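Local structure of intramolecular trans-sialidase (Macrobdella decora, 3SLI) at residues G4-K9 against A28-A33; N49-L54 against I164-G169; R67-Y72 against I79-R84; L83-G88 against S145-V150. The protein cleaves sialic acid from sialoglycoconjugates by intramolecular trans-glycosylation, releasing it as 2,7-anhydro-Neu5Ac rather than as free sialic acid. One frame throughout, in Å; residues are numbered along the deposited sequence.

Interaction 1: G4-K9 against A28-A33; sequences GILMEK and AKYVKA
L6 and M7 reach side by side from the start of the first strand onto the short helix 28-31, L6 taking the side of Y30 and M7 that of A28, with V31 between them. The leucine meets Y30 low on its side chain: both methyls straddle the CB, with L6 CD1 and Y30 CB 3.9 Å apart, and the two side chains cross obliquely. The tyrosine ring then leads away, and the CG of K29 sits over one of its faces. M7 works differently. Its CG lies anti to the backbone N (chi1 -172°) and the chain runs straight as far as the sulfur, then bends there (chi3 -84°), so that the terminal methyl is laid against the helix backbone. M7 CE comes within 3.6 Å of A28 CA and 3.9 Å of V31 CG2. A28, turned mostly away and carrying only a methyl, leaves its CA and N accessible to M7 CE, which also grazes A28 CB. V31 offers one branch to both neighbours, its CG2 also lying 4.0 Å from L6 CB. No hydrogen bond crosses this apolar contact. That two consecutive residues of a strand both point at the helix follows from a classic beta bulge, in which L6 and M7 share V177 as backbone partner on strand 170-178. V31 also touches V153 of strand 152-155 and F55 and V57 of strand 51-58, so the helix packs between the first strand and the six-stranded sheet of the N-terminal concanavalin-like beta sandwich.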
loop_
_atom_site.group_PDB
_atom_site.type_symbol
_atom_site.label_atom_id
_atom_site.label_comp_id
_atom_site.label_asym_id
_atom_site.label_seq_id
_atom_site.Cartn_x
_atom_site.Cartn_y
_atom_site.Cartn_z
ATOM N N GLY A 4 12.049 23.379 -31.972
ATOM C CA GLY A 4 11.241 24.022 -30.956
ATOM C C GLY A 4 9.764 23.741 -31.097
ATOM O O GLY A 4 9.360 22.711 -31.630
ATOM N N ILE A 5 8.957 24.671 -30.617
ATOM C CA ILE A 5 7.509 24.544 -30.656
ATOM C C ILE A 5 6.903 24.562 -32.062
ATOM O O ILE A 5 7.011 25.553 -32.799
ATOM C CB ILE A 5 6.843 25.635 -29.775
ATOM C CG1 ILE A 5 7.373 25.541 -28.336
ATOM C CG2 ILE A 5 5.335 25.485 -29.787
ATOM C CD1 ILE A 5 6.846 26.626 -27.392
ATOM N N LEU A 6 6.268 23.449 -32.419
ATOM C CA LEU A 6 5.601 23.293 -33.704
ATOM C C LEU A 6 4.141 23.715 -33.601
ATOM O O LEU A 6 3.553 24.189 -34.569
ATOM C CB LEU A 6 5.644 21.827 -34.163
ATOM C CG LEU A 6 6.997 21.150 -34.382
ATOM C CD1 LEU A 6 6.776 19.739 -34.918
ATOM C CD2 LEU A 6 7.852 21.980 -35.355
ATOM N N MET A 7 3.565 23.569 -32.409
ATOM C CA MET A 7 2.160 23.881 -32.215
ATOM C C MET A 7 1.883 24.129 -30.739
ATOM O O MET A 7 2.471 23.480 -29.877
ATOM C CB MET A 7 1.345 22.673 -32.698
ATOM C CG MET A 7 -0.155 22.843 -32.768
ATOM S SD MET A 7 -0.929 21.289 -33.334
ATOM C CE MET A 7 -0.774 21.441 -35.131
ATOM N N GLU A 8 1.011 25.088 -30.455
ATOM C CA GLU A 8 0.630 25.403 -29.090
ATOM C C GLU A 8 -0.817 25.844 -29.117
ATOM O O GLU A 8 -1.252 26.523 -30.051
ATOM C CB GLU A 8 1.510 26.500 -28.490
ATOM C CG GLU A 8 1.156 26.804 -27.039
ATOM C CD GLU A 8 2.070 27.822 -26.380
ATOM O OE1 GLU A 8 3.290 27.808 -26.648
ATOM O OE2 GLU A 8 1.562 28.623 -25.565
ATOM N N LYS A 9 -1.573 25.423 -28.113
ATOM C CA LYS A 9 -2.983 25.768 -28.022
ATOM C C LYS A 9 -3.307 25.928 -26.543
ATOM O O LYS A 9 -2.673 25.300 -25.690
ATOM C CB LYS A 9 -3.833 24.660 -28.652
ATOM C CG LYS A 9 -5.116 25.141 -29.307
ATOM C CD LYS A 9 -4.837 25.930 -30.579
ATOM C CE LYS A 9 -6.130 26.323 -31.263
ATOM N NZ LYS A 9 -7.019 27.094 -30.357
ATOM N N ALA A 28 0.673 22.200 -38.339
ATOM C CA ALA A 28 0.095 20.869 -38.547
ATOM C C ALA A 28 0.924 20.040 -39.521
ATOM O O ALA A 28 1.199 18.867 -39.260
ATOM C CB ALA A 28 -1.351 20.975 -39.014
ATOM N N LYS A 29 1.378 20.655 -40.613
ATOM C CA LYS A 29 2.209 19.948 -41.594
ATOM C C LYS A 29 3.488 19.387 -40.974
ATOM O O LYS A 29 4.011 18.368 -41.429
ATOM C CB LYS A 29 2.552 20.854 -42.789
ATOM C CG LYS A 29 3.288 22.133 -42.434
ATOM C CD LYS A 29 3.302 23.098 -43.605
ATOM C CE LYS A 29 3.658 24.505 -43.141
ATOM N NZ LYS A 29 3.592 25.509 -44.247
ATOM N N TYR A 30 4.004 20.051 -39.946
ATOM C CA TYR A 30 5.211 19.572 -39.279
ATOM C C TYR A 30 4.868 18.459 -38.285
ATOM O O TYR A 30 5.566 17.453 -38.204
ATOM C CB TYR A 30 5.912 20.712 -38.545
ATOM C CG TYR A 30 6.311 21.861 -39.442
ATOM C CD1 TYR A 30 7.117 21.646 -40.563
ATOM C CD2 TYR A 30 5.850 23.150 -39.191
ATOM C CE1 TYR A 30 7.450 22.692 -41.414
ATOM C CE2 TYR A 30 6.174 24.202 -40.032
ATOM C CZ TYR A 30 6.970 23.968 -41.143
ATOM O OH TYR A 30 7.258 25.006 -42.001
ATOM N N VAL A 31 3.785 18.651 -37.537
ATOM C CA VAL A 31 3.347 17.666 -36.544
ATOM C C VAL A 31 3.005 16.326 -37.208
ATOM O O VAL A 31 3.350 15.257 -36.685
ATOM C CB VAL A 31 2.139 18.204 -35.717
ATOM C CG1 VAL A 31 1.648 17.152 -34.727
ATOM C CG2 VAL A 31 2.545 19.474 -34.961
ATOM N N LYS A 32 2.409 16.387 -38.398
ATOM C CA LYS A 32 2.038 15.174 -39.138
ATOM C C LYS A 32 3.237 14.396 -39.666
ATOM O O LYS A 32 3.070 13.286 -40.183
ATOM C CB LYS A 32 1.106 15.502 -40.312
ATOM C CG LYS A 32 -0.284 15.953 -39.925
ATOM C CD LYS A 32 -1.056 16.466 -41.142
ATOM C CE LYS A 32 -2.359 17.135 -40.703
ATOM N NZ LYS A 32 -3.194 17.680 -41.818
ATOM N N ALA A 33 4.441 14.951 -39.512
ATOM C CA ALA A 33 5.655 14.296 -39.999
ATOM C C ALA A 33 6.801 14.211 -38.983
ATOM O O ALA A 33 7.938 13.930 -39.352
ATOM C CB ALA A 33 6.137 14.991 -41.277
#

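Interaction 2: N49-L54 against I164-G169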
loop_
_atom_site.group_PDB
_atom_site.type_symbol
_atom_site.label_atom_id
_atom_site.label_comp_id
_atom_site.label_asym_id
_atom_site.label_seq_id
_atom_site.Cartn_x
_atom_site.Cartn_y
_atom_site.Cartn_z
ATOM N N ASN A 49 -15.925 8.026 -19.840
ATOM C CA ASN A 49 -15.581 7.065 -20.890
ATOM C C ASN A 49 -14.331 6.287 -20.491
ATOM O O ASN A 49 -13.397 6.846 -19.896
ATOM C CB ASN A 49 -15.358 7.764 -22.241
ATOM C CG ASN A 49 -16.650 8.267 -22.865
ATOM O OD1 ASN A 49 -17.750 7.873 -22.463
ATOM N ND2 ASN A 49 -16.526 9.153 -23.843
ATOM N N GLY A 50 -14.319 4.999 -20.837
ATOM C CA GLY A 50 -13.206 4.122 -20.513
ATOM C C GLY A 50 -11.829 4.589 -20.951
ATOM O O GLY A 50 -10.929 4.718 -20.122
ATOM N N ILE A 51 -11.652 4.808 -22.251
ATOM C CA ILE A 51 -10.367 5.257 -22.805
ATOM C C ILE A 51 -10.611 6.623 -23.434
ATOM O O ILE A 51 -11.556 6.788 -24.228
ATOM C CB ILE A 51 -9.846 4.303 -23.913
ATOM C CG1 ILE A 51 -9.824 2.849 -23.418
ATOM C CG2 ILE A 51 -8.455 4.736 -24.375
ATOM C CD1 ILE A 51 -8.836 2.582 -22.306
ATOM N N GLN A 52 -9.753 7.586 -23.098
ATOM C CA GLN A 52 -9.882 8.952 -23.593
ATOM C C GLN A 52 -8.564 9.517 -24.150
ATOM O O GLN A 52 -7.620 9.782 -23.391
ATOM C CB GLN A 52 -10.399 9.861 -22.471
ATOM C CG GLN A 52 -11.740 9.429 -21.889
ATOM C CD GLN A 52 -12.205 10.300 -20.742
ATOM O OE1 GLN A 52 -12.125 11.532 -20.798
ATOM N NE2 GLN A 52 -12.717 9.666 -19.693
ATOM N N SER A 53 -8.487 9.641 -25.478
ATOM C CA SER A 53 -7.308 10.199 -26.141
ATOM C C SER A 53 -7.254 11.687 -25.832
ATOM O O SER A 53 -8.267 12.388 -25.921
ATOM C CB SER A 53 -7.398 10.053 -27.669
ATOM O OG SER A 53 -7.308 8.711 -28.095
ATOM N N LEU A 54 -6.073 12.155 -25.452
ATOM C CA LEU A 54 -5.838 13.563 -25.157
ATOM C C LEU A 54 -5.373 14.268 -26.443
ATOM O O LEU A 54 -5.864 15.341 -26.800
ATOM C CB LEU A 54 -4.737 13.668 -24.104
ATOM C CG LEU A 54 -5.094 13.852 -22.633
ATOM C CD1 LEU A 54 -6.520 13.457 -22.339
ATOM C CD2 LEU A 54 -4.097 13.098 -21.789
ATOM N N ILE A 164 -14.779 9.342 -34.227
ATOM C CA ILE A 164 -13.981 9.754 -33.083
ATOM C C ILE A 164 -13.945 8.575 -32.100
ATOM O O ILE A 164 -14.960 8.231 -31.488
ATOM C CB ILE A 164 -14.577 11.007 -32.368
ATOM C CG1 ILE A 164 -14.501 12.240 -33.282
ATOM C CG2 ILE A 164 -13.823 11.280 -31.050
ATOM C CD1 ILE A 164 -13.085 12.727 -33.568
ATOM N N ALA A 165 -12.802 7.909 -32.018
ATOM C CA ALA A 165 -12.624 6.790 -31.094
ATOM C C ALA A 165 -11.941 7.306 -29.819
ATOM O O ALA A 165 -11.361 8.396 -29.825
ATOM C CB ALA A 165 -11.782 5.698 -31.745
ATOM N N TYR A 166 -12.011 6.532 -28.737
ATOM C CA TYR A 166 -11.411 6.909 -27.448
ATOM C C TYR A 166 -11.810 8.357 -27.123
ATOM O O TYR A 166 -10.956 9.193 -26.826
ATOM C CB TYR A 166 -9.883 6.805 -27.535
ATOM C CG TYR A 166 -9.363 5.528 -28.161
ATOM C CD1 TYR A 166 -9.890 4.285 -27.806
ATOM C CD2 TYR A 166 -8.321 5.561 -29.097
ATOM C CE1 TYR A 166 -9.393 3.108 -28.363
ATOM C CE2 TYR A 166 -7.814 4.396 -29.657
ATOM C CZ TYR A 166 -8.353 3.170 -29.286
ATOM O OH TYR A 166 -7.847 2.008 -29.822
ATOM N N PRO A 167 -13.126 8.643 -27.103
ATOM C CA PRO A 167 -13.675 9.974 -26.841
ATOM C C PRO A 167 -13.425 10.597 -25.481
ATOM O O PRO A 167 -13.876 10.083 -24.453
ATOM C CB PRO A 167 -15.184 9.782 -27.082
ATOM C CG PRO A 167 -15.301 8.450 -27.762
ATOM C CD PRO A 167 -14.217 7.656 -27.125
ATOM N N PHE A 168 -12.744 11.739 -25.505
ATOM C CA PHE A 168 -12.455 12.527 -24.312
ATOM C C PHE A 168 -13.588 13.550 -24.137
ATOM O O PHE A 168 -14.292 13.905 -25.091
ATOM C CB PHE A 168 -11.106 13.253 -24.490
ATOM C CG PHE A 168 -10.819 14.315 -23.453
ATOM C CD1 PHE A 168 -10.252 13.977 -22.222
ATOM C CD2 PHE A 168 -11.052 15.666 -23.736
ATOM C CE1 PHE A 168 -9.914 14.968 -21.290
ATOM C CE2 PHE A 168 -10.719 16.672 -22.812
ATOM C CZ PHE A 168 -10.148 16.320 -21.588
ATOM N N GLY A 169 -13.760 14.006 -22.905
ATOM C CA GLY A 169 -14.763 15.004 -22.593
ATOM C C GLY A 169 -14.130 15.838 -21.498
ATOM O O GLY A 169 -13.603 15.278 -20.527
#
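The Y166 ring has S53 OG at its edge, near the ring plane, with Y166 CD2 3.5 Å from S53 OG; A165 CB lies over one face, and the ring also stacks with H70. I51 runs alongside in the same direction, its CG2 3.7 Å from Y166 CD1. At F168, the Q52 and F168 side chains cross at about a right angle, with amide and ring planes 49° apart and Q52 OE1 3.4 Å from F168 CD1, while L54 CD1 approaches the same ring carbon. The third flat group, the amide of N49, has P167 O in its own plane. N49 ND2 donates to P167 O over 2.9 Å in an almost straight bond (172°), although the donor stands above the carbonyl plane. A second bond, S53 N to Y166 O at 2.8 Å, ties the main chains together. Q52 turns back, NE2 donating to N49 O and S47 O and OE1 accepting from S45 OG; S53 OG bonds to T158. The start of strand 51-58, in the six-stranded sheet of the N-terminal concanavalin-like domain, is thus tied to the loop after strand 163-165, where F168 also touches Y43 and S45 of strand 37-45. Two successive carbonyls, of Y166 and P167, each receive an N-H from 49-54. A turn whose proline has no N-H to give is thereby held through its acceptors, while its rings pack on I51 and L54, with S53 OG and Q52 OE1 close by.

Interaction 3: R67-Y72 against I79-R84; sequences RHFHIY and IGIELR
Y72 lays its ring over G80 across the hairpin. Its CB lies against Q52 O of the adjoining strand, and with CG placed between the backbone N and the carbonyl carbon (chi1 69°) the ring folds back over the partner strand. CG and CD2 pass above the carbonyl of G80, with Y72 CD2 3.4 Å from G80 O, and CE2 is as near to the carbonyl carbon. Farther out CZ nears G80 CA, which lies 4.1 Å from the centroid of the Y72 ring and 26° off its normal, a CH-pi contact over the face. The hydroxyl ends 2.8 Å from a water, which in turn donates to I81 O. Glycine suits this place: the ring occupies the space beside its CA. The face carrying H68, H70, Y72, E82 and R84 has a second water, held by H68 NE2 at 2.8 Å, by E82 OE1 at 2.9 Å and by R84 NH2, whose guanidinium also pairs with D87. The buried ND1 of H70 has no hydrogen-bonding partner in the model. On the reverse face F69, I71, I81 and L83 pack together, I71 CG1 being 3.9 Å from I81 CG2. Six backbone bonds pair the antiparallel strands, whose axes approach to 4.7 Å. Strand 67-74 lies between 51-58 and 79-85, and 79-85 is in turn flanked by 91-96; F69, I71 and I81 rest on L115 of strand 107-118, joining the two sheets of this concanavalin-like sandwich.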
loop_
_atom_site.group_PDB
_atom_site.type_symbol
_atom_site.label_atom_id
_atom_site.label_comp_id
_atom_site.label_asym_id
_atom_site.label_seq_id
_atom_site.Cartn_x
_atom_site.Cartn_y
_atom_site.Cartn_z
ATOM N N ARG A 67 -3.599 2.803 -37.809
ATOM C CA ARG A 67 -2.502 3.680 -38.192
ATOM C C ARG A 67 -2.668 5.023 -37.481
ATOM O O ARG A 67 -3.368 5.918 -37.974
ATOM C CB ARG A 67 -2.487 3.882 -39.706
ATOM C CG ARG A 67 -2.311 2.601 -40.502
ATOM C CD ARG A 67 -2.278 2.892 -41.996
ATOM N NE ARG A 67 -2.368 1.671 -42.792
ATOM C CZ ARG A 67 -1.349 0.857 -43.050
ATOM N NH1 ARG A 67 -0.132 1.111 -42.583
ATOM N NH2 ARG A 67 -1.556 -0.235 -43.772
ATOM N N HIS A 68 -2.040 5.153 -36.315
ATOM C CA HIS A 68 -2.136 6.384 -35.544
ATOM C C HIS A 68 -1.230 6.371 -34.324
ATOM O O HIS A 68 -0.708 5.328 -33.930
ATOM C CB HIS A 68 -3.588 6.606 -35.070
ATOM C CG HIS A 68 -4.150 5.468 -34.262
ATOM N ND1 HIS A 68 -5.153 4.648 -34.728
ATOM C CD2 HIS A 68 -3.848 5.019 -33.018
ATOM C CE1 HIS A 68 -5.447 3.742 -33.812
ATOM N NE2 HIS A 68 -4.669 3.945 -32.763
ATOM N N PHE A 69 -1.066 7.548 -33.733
ATOM C CA PHE A 69 -0.305 7.725 -32.512
ATOM C C PHE A 69 -1.225 8.521 -31.599
ATOM O O PHE A 69 -1.879 9.460 -32.051
ATOM C CB PHE A 69 0.978 8.538 -32.733
ATOM C CG PHE A 69 1.517 9.159 -31.461
ATOM C CD1 PHE A 69 2.217 8.387 -30.535
ATOM C CD2 PHE A 69 1.260 10.502 -31.160
ATOM C CE1 PHE A 69 2.648 8.937 -29.328
ATOM C CE2 PHE A 69 1.684 11.060 -29.956
ATOM C CZ PHE A 69 2.378 10.277 -29.039
ATOM N N HIS A 70 -1.305 8.137 -30.330
ATOM C CA HIS A 70 -2.136 8.880 -29.390
ATOM C C HIS A 70 -1.666 8.732 -27.948
ATOM O O HIS A 70 -0.998 7.746 -27.598
ATOM C CB HIS A 70 -3.636 8.527 -29.541
ATOM C CG HIS A 70 -4.085 7.301 -28.790
ATOM N ND1 HIS A 70 -3.569 6.043 -29.017
ATOM C CD2 HIS A 70 -5.066 7.141 -27.867
ATOM C CE1 HIS A 70 -4.217 5.160 -28.272
ATOM N NE2 HIS A 70 -5.129 5.802 -27.567
ATOM N N ILE A 71 -1.899 9.783 -27.166
ATOM C CA ILE A 71 -1.579 9.802 -25.739
ATOM C C ILE A 71 -2.981 9.770 -25.139
ATOM O O ILE A 71 -3.814 10.593 -25.507
ATOM C CB ILE A 71 -0.897 11.126 -25.311
ATOM C CG1 ILE A 71 0.411 11.333 -26.077
ATOM C CG2 ILE A 71 -0.637 11.127 -23.792
ATOM C CD1 ILE A 71 1.056 12.690 -25.819
ATOM N N TYR A 72 -3.237 8.846 -24.215
ATOM C CA TYR A 72 -4.574 8.717 -23.629
ATOM C C TYR A 72 -4.547 8.517 -22.116
ATOM O O TYR A 72 -3.499 8.219 -21.538
ATOM C CB TYR A 72 -5.313 7.515 -24.268
ATOM C CG TYR A 72 -4.723 6.160 -23.890
ATOM C CD1 TYR A 72 -5.086 5.524 -22.696
ATOM C CD2 TYR A 72 -3.730 5.566 -24.670
ATOM C CE1 TYR A 72 -4.466 4.354 -22.283
ATOM C CE2 TYR A 72 -3.104 4.385 -24.265
ATOM C CZ TYR A 72 -3.475 3.788 -23.066
ATOM O OH TYR A 72 -2.840 2.646 -22.639
ATOM N N ILE A 79 -2.580 5.937 -17.745
ATOM C CA ILE A 79 -2.109 6.833 -18.799
ATOM C C ILE A 79 -1.181 6.034 -19.701
ATOM O O ILE A 79 -0.471 5.140 -19.233
ATOM C CB ILE A 79 -1.343 8.074 -18.236
ATOM C CG1 ILE A 79 -1.066 9.072 -19.368
ATOM C CG2 ILE A 79 -0.016 7.653 -17.591
ATOM C CD1 ILE A 79 -0.425 10.352 -18.893
ATOM N N GLY A 80 -1.219 6.314 -20.998
ATOM C CA GLY A 80 -0.344 5.603 -21.906
ATOM C C GLY A 80 -0.363 6.145 -23.319
ATOM O O GLY A 80 -0.984 7.174 -23.613
ATOM N N ILE A 81 0.358 5.455 -24.190
ATOM C CA ILE A 81 0.429 5.816 -25.596
ATOM C C ILE A 81 0.346 4.535 -26.410
ATOM O O ILE A 81 0.542 3.426 -25.886
ATOM C CB ILE A 81 1.792 6.485 -25.983
ATOM C CG1 ILE A 81 2.959 5.545 -25.648
ATOM C CG2 ILE A 81 1.945 7.830 -25.307
ATOM C CD1 ILE A 81 4.139 5.665 -26.560
ATOM N N GLU A 82 0.030 4.707 -27.687
ATOM C CA GLU A 82 0.000 3.620 -28.646
ATOM C C GLU A 82 0.511 4.286 -29.925
ATOM O O GLU A 82 0.016 5.352 -30.305
ATOM C CB GLU A 82 -1.409 3.056 -28.856
ATOM C CG GLU A 82 -1.997 2.340 -27.654
ATOM C CD GLU A 82 -3.284 1.609 -27.991
ATOM O OE1 GLU A 82 -4.310 2.278 -28.228
ATOM O OE2 GLU A 82 -3.266 0.362 -28.018
ATOM N N LEU A 83 1.560 3.709 -30.499
ATOM C CA LEU A 83 2.192 4.195 -31.732
ATOM C C LEU A 83 1.963 3.028 -32.690
ATOM O O LEU A 83 2.604 1.974 -32.561
ATOM C CB LEU A 83 3.690 4.390 -31.498
ATOM C CG LEU A 83 4.454 5.519 -32.195
ATOM C CD1 LEU A 83 5.920 5.120 -32.221
ATOM C CD2 LEU A 83 3.928 5.829 -33.604
ATOM N N ARG A 84 1.080 3.231 -33.662
ATOM C CA ARG A 84 0.684 2.172 -34.583
ATOM C C ARG A 84 0.682 2.476 -36.079
ATOM O O ARG A 84 0.367 3.585 -36.500
ATOM C CB ARG A 84 -0.740 1.750 -34.228
ATOM C CG ARG A 84 -0.967 1.417 -32.766
ATOM C CD ARG A 84 -1.601 0.053 -32.667
ATOM N NE ARG A 84 -3.039 0.122 -32.533
ATOM C CZ ARG A 84 -3.875 -0.876 -32.806
ATOM N NH1 ARG A 84 -3.436 -2.044 -33.260
ATOM N NH2 ARG A 84 -5.156 -0.731 -32.527
HETATM O O HOH W 1 -5.281 1.932 -30.891
HETATM O O HOH W 2 -0.734 1.602 -24.098
#

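Interaction 4: L83-G88 against S145-V150; sequences LRNTDG and SDITGV
Apolar contact comes from I147, whose side chain lies along the end of strand 79-85. Its CD1 touches L83 at the tips of both chains, I147 CD1 being 4.1 Å from L83 CD2, and its CG1 packs 3.7 Å from R84 O, against the strand backbone. The long branch of an isoleucine suits this place: it reaches L83, and the side chain also touches F69 and R67, while CG2 stays beside N85.

The polar contact is made by the amide of N85. With CG anti to the backbone N (chi1 -166°), the group is directed into the bend at D146-T148, where N85 CG is 3.5 Å from T148 N and 3.6 Å from D146 O. It meets T148 at about a right angle. The amide was probably modelled the wrong way round; turned over, it may bond to T148 and D146.

Polar bonds within 83-88 join T86 OG1 to N85 O, over 2.6 Å and on a lone pair in the carbonyl plane, and R84 NH1 to D87 OD1 at 3.0 Å, a salt bridge whose hydrogen bond is weak, with the carboxylate carbon at the guanidinium edge. The 145-150 segment is bonded outward, D146 OD2 accepting from F143 N and T148 O from N59.

The loop between strands 131-137 and 152-155 thus packs on the end of strand 79-85 in the N-terminal sandwich. An asparagine would suit such a bend if its amide is turned over, since one flat group could then offer a donor and an acceptor to main-chain atoms, next to I147, whose CD1 reaches L83.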
loop_
_atom_site.group_PDB
_atom_site.type_symbol
_atom_site.label_atom_id
_atom_site.label_comp_id
_atom_site.label_asym_id
_atom_site.label_seq_id
_atom_site.Cartn_x
_atom_site.Cartn_y
_atom_site.Cartn_z
ATOM N N LEU A 83 1.560 3.709 -30.499
ATOM C CA LEU A 83 2.192 4.195 -31.732
ATOM C C LEU A 83 1.963 3.028 -32.690
ATOM O O LEU A 83 2.604 1.974 -32.561
ATOM C CB LEU A 83 3.690 4.390 -31.498
ATOM C CG LEU A 83 4.454 5.519 -32.195
ATOM C CD1 LEU A 83 5.920 5.120 -32.221
ATOM C CD2 LEU A 83 3.928 5.829 -33.604
ATOM N N ARG A 84 1.080 3.231 -33.662
ATOM C CA ARG A 84 0.684 2.172 -34.583
ATOM C C ARG A 84 0.682 2.476 -36.079
ATOM O O ARG A 84 0.367 3.585 -36.500
ATOM C CB ARG A 84 -0.740 1.750 -34.228
ATOM C CG ARG A 84 -0.967 1.417 -32.766
ATOM C CD ARG A 84 -1.601 0.053 -32.667
ATOM N NE ARG A 84 -3.039 0.122 -32.533
ATOM C CZ ARG A 84 -3.875 -0.876 -32.806
ATOM N NH1 ARG A 84 -3.436 -2.044 -33.260
ATOM N NH2 ARG A 84 -5.156 -0.731 -32.527
ATOM N N ASN A 85 0.963 1.447 -36.870
ATOM C CA ASN A 85 0.916 1.534 -38.332
ATOM C C ASN A 85 0.569 0.126 -38.811
ATOM O O ASN A 85 1.098 -0.349 -39.810
ATOM C CB ASN A 85 2.257 1.968 -38.922
ATOM C CG ASN A 85 2.131 2.384 -40.371
ATOM O OD1 ASN A 85 3.047 2.195 -41.176
ATOM N ND2 ASN A 85 0.992 2.970 -40.713
ATOM N N THR A 86 -0.393 -0.474 -38.110
ATOM C CA THR A 86 -0.879 -1.856 -38.277
ATOM C C THR A 86 0.128 -2.783 -37.589
ATOM O O THR A 86 1.342 -2.523 -37.573
ATOM C CB THR A 86 -1.185 -2.324 -39.737
ATOM O OG1 THR A 86 0.026 -2.588 -40.453
ATOM C CG2 THR A 86 -2.032 -1.310 -40.467
ATOM N N ASP A 87 -0.396 -3.831 -36.968
ATOM C CA ASP A 87 0.413 -4.779 -36.217
ATOM C C ASP A 87 1.555 -5.440 -36.967
ATOM O O ASP A 87 2.552 -5.820 -36.356
ATOM C CB ASP A 87 -0.490 -5.810 -35.546
ATOM C CG ASP A 87 -1.483 -5.175 -34.578
ATOM O OD1 ASP A 87 -1.359 -3.970 -34.247
ATOM O OD2 ASP A 87 -2.405 -5.888 -34.149
ATOM N N GLY A 88 1.421 -5.557 -38.285
ATOM C CA GLY A 88 2.478 -6.151 -39.087
ATOM C C GLY A 88 3.687 -5.237 -39.266
ATOM O O GLY A 88 4.798 -5.720 -39.515
ATOM N N SER A 145 6.421 10.113 -38.310
ATOM C CA SER A 145 6.931 10.047 -39.676
ATOM C C SER A 145 6.837 8.635 -40.272
ATOM O O SER A 145 6.876 8.469 -41.495
ATOM C CB SER A 145 8.391 10.510 -39.709
ATOM O OG SER A 145 9.163 9.799 -38.755
ATOM N N ASP A 146 6.693 7.633 -39.405
ATOM C CA ASP A 146 6.617 6.238 -39.826
ATOM C C ASP A 146 5.203 5.701 -40.018
ATOM O O ASP A 146 5.025 4.552 -40.419
ATOM C CB ASP A 146 7.393 5.350 -38.856
ATOM C CG ASP A 146 8.860 5.722 -38.777
ATOM O OD1 ASP A 146 9.575 5.616 -39.796
ATOM O OD2 ASP A 146 9.310 6.115 -37.694
ATOM N N ILE A 147 4.199 6.508 -39.691
ATOM C CA ILE A 147 2.817 6.098 -39.880
ATOM C C ILE A 147 2.435 6.413 -41.330
ATOM O O ILE A 147 2.738 7.495 -41.837
ATOM C CB ILE A 147 1.873 6.850 -38.920
ATOM C CG1 ILE A 147 2.263 6.556 -37.467
ATOM C CG2 ILE A 147 0.414 6.454 -39.180
ATOM C CD1 ILE A 147 1.438 7.333 -36.450
ATOM N N THR A 148 1.769 5.470 -41.987
ATOM C CA THR A 148 1.356 5.624 -43.382
ATOM C C THR A 148 0.042 6.372 -43.588
ATOM O O THR A 148 -0.998 6.008 -43.035
ATOM C CB THR A 148 1.258 4.249 -44.076
ATOM O OG1 THR A 148 2.488 3.537 -43.881
ATOM C CG2 THR A 148 1.002 4.415 -45.575
ATOM N N GLY A 149 0.111 7.449 -44.361
ATOM C CA GLY A 149 -1.076 8.226 -44.666
ATOM C C GLY A 149 -1.675 9.116 -43.595
ATOM O O GLY A 149 -2.900 9.266 -43.535
ATOM N N VAL A 150 -0.840 9.741 -42.772
ATOM C CA VAL A 150 -1.354 10.630 -41.734
ATOM C C VAL A 150 -2.136 11.760 -42.406
ATOM O O VAL A 150 -1.674 12.349 -43.389
ATOM C CB VAL A 150 -0.208 11.197 -40.865
ATOM C CG1 VAL A 150 -0.736 12.268 -39.919
ATOM C CG2 VAL A 150 0.426 10.082 -40.066
#

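Running from the N terminus, interaction 1 closes first, folding the chain back from the first strand to helix 28-31. Interaction 2 opens at 49-54 and closes only at 164-169, a loop of more than a hundred residues. Nested inside it are interaction 3, a tight hairpin, and interaction 4, which starts on the hairpin's second strand and closes at 145-150; they share L83 and R84. Interactions 2 and 3 meet where strands 51-58 and 67-74 run as neighbours in the six-stranded sheet. Although interactions 1 and 4 are in series, they touch, K32 against V150 and A33 against S145, so the chain just after the helix and the 145-150 loop lie together at one end of the N-terminal sandwich.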